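Local coordinates for putative oxidoreductase (Magnetospirillum magnetotacticum, PDB 3C1A), which is probably an NAD(P)-dependent oxidoreductase of the GFO/IDH/MocA family, its substrate and reaction not established, at residues A[12-16]-A[64-70]. Numbering follows the deposited sequence.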
# COMPACT_ATOMS: atom_id res chain seq x y z
N ARG A 12 3.72 21.49 6.19
CA ARG A 12 4.48 21.75 4.98
C ARG A 12 5.11 20.47 4.47
O ARG A 12 6.01 19.94 5.08
CB ARG A 12 5.47 22.87 5.27
CG ARG A 12 4.75 24.15 5.79
CD ARG A 12 5.74 25.24 6.14
NE ARG A 12 6.60 24.86 7.26
CZ ARG A 12 6.26 24.99 8.54
NH1 ARG A 12 5.08 25.49 8.91
NH2 ARG A 12 7.11 24.61 9.48
N LEU A 13 4.56 19.97 3.38
CA LEU A 13 4.96 18.72 2.76
C LEU A 13 5.75 18.94 1.52
O LEU A 13 5.54 19.90 0.81
CB LEU A 13 3.75 17.87 2.39
CG LEU A 13 2.76 17.48 3.46
CD1 LEU A 13 1.61 16.64 2.82
CD2 LEU A 13 3.47 16.72 4.57
N ALA A 14 6.67 18.01 1.26
CA ALA A 14 7.37 18.01 -0.01
C ALA A 14 7.24 16.62 -0.64
O ALA A 14 7.08 15.62 0.06
CB ALA A 14 8.84 18.39 0.18
N LEU A 15 7.29 16.57 -1.97
CA LEU A 15 7.13 15.33 -2.71
C LEU A 15 8.36 15.05 -3.56
O LEU A 15 8.88 15.95 -4.29
CB LEU A 15 5.88 15.43 -3.58
CG LEU A 15 5.57 14.30 -4.57
CD1 LEU A 15 5.40 12.99 -3.83
CD2 LEU A 15 4.32 14.65 -5.38
N ILE A 16 8.91 13.85 -3.40
CA ILE A 16 10.01 13.45 -4.22
C ILE A 16 9.39 12.36 -5.09
O ILE A 16 8.99 11.30 -4.58
CB ILE A 16 11.22 12.96 -3.42
CG1 ILE A 16 11.76 14.09 -2.52
CG2 ILE A 16 12.26 12.44 -4.39
CD1 ILE A 16 12.67 13.65 -1.42
N VAL A 64 15.28 18.93 -1.22
CA VAL A 64 14.01 18.79 -0.51
C VAL A 64 14.26 18.43 0.95
O VAL A 64 13.67 19.04 1.84
CB VAL A 64 13.08 17.77 -1.18
CG1 VAL A 64 11.90 17.45 -0.26
CG2 VAL A 64 12.61 18.35 -2.51
N VAL A 65 15.17 17.50 1.21
CA VAL A 65 15.45 17.07 2.59
C VAL A 65 16.33 18.06 3.39
O VAL A 65 16.35 18.03 4.62
CB VAL A 65 16.07 15.62 2.69
CG1 VAL A 65 15.31 14.59 1.78
CG2 VAL A 65 17.54 15.60 2.41
N SER A 66 17.04 18.95 2.70
CA SER A 66 17.81 20.00 3.38
C SER A 66 17.00 21.26 3.63
O SER A 66 17.54 22.22 4.16
CB SER A 66 19.05 20.39 2.58
OG SER A 66 19.90 19.27 2.41
N ALA A 67 15.73 21.25 3.23
CA ALA A 67 14.89 22.43 3.23
C ALA A 67 14.44 22.71 4.65
O ALA A 67 13.92 21.80 5.30
CB ALA A 67 13.68 22.20 2.31
N PRO A 68 14.65 23.95 5.16
CA PRO A 68 14.31 24.18 6.58
C PRO A 68 12.82 24.18 6.89
O PRO A 68 12.42 23.80 7.99
CB PRO A 68 14.91 25.56 6.87
CG PRO A 68 15.09 26.21 5.59
CD PRO A 68 15.22 25.15 4.53
N GLU A 69 12.02 24.60 5.93
CA GLU A 69 10.57 24.73 6.07
C GLU A 69 9.78 23.43 5.80
O GLU A 69 8.60 23.36 6.09
CB GLU A 69 10.06 25.87 5.18
CG GLU A 69 9.70 25.58 3.68
CD GLU A 69 10.88 25.25 2.75
OE1 GLU A 69 12.07 25.43 3.14
OE2 GLU A 69 10.61 24.80 1.60
N VAL A 70 10.42 22.42 5.24
CA VAL A 70 9.72 21.17 4.95
C VAL A 70 9.56 20.42 6.25
O VAL A 70 10.54 20.16 6.93
CB VAL A 70 10.49 20.31 3.91
CG1 VAL A 70 9.91 18.92 3.84
CG2 VAL A 70 10.47 20.98 2.54
O HOH W 1 9.76 23.46 9.37
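R12 donates a hydrogen bond from NE to the backbone O of E69, 2.8 Å long with an N-H...O angle of 152°. The oxygen lies close to the guanidinium plane, and NE meets one of its lone pairs in the carbonyl plane. A bend at chi3 (-65°) puts NE beside this carbonyl. NH2 gives a second, indirect link: its 2.9 Å bond to a water is continued by that water to O of P68, so one flat, multi-donor group serves two successive carbonyls of the turn. Replacing R12 with an alanine is likely to leave the E69 carbonyl without this donor, remove the water link to P68, and tie the turn less firmly to the strand. The carboxylate of E69 turns from R12, and its OE2 forms a salt bridge with R39 of the neighbouring strand 35-42.

The remaining contacts are apolar. A14 directs its methyl at the helix end and the turn beyond it, where CB sits 3.2 Å from CG1 of V64, a tight approach, and 3.8 Å from CG1 of V70. A single methyl suits a strand position that two valines approach this closely. In V64, CG1 stands anti to the backbone N (chi1 169°), which carries it toward A14 and, 4.0 Å away, CD1 of I16. The side chains of I16 and V64 run alongside each other with opposite sense, and the longer isoleucine chain also brings CD1 to 4.3 Å from CG1 of V65.

L13 and L15 point to the other face of the sheet, where L15 meets helix 25-31. Strand 11-17 is an inner strand of the parallel Rossmann sheet, between 35-42 and 72-76. Helix 62-65 and the turn after it pack against one face of this strand before the chain enters 72-76, the next strand in the sheet.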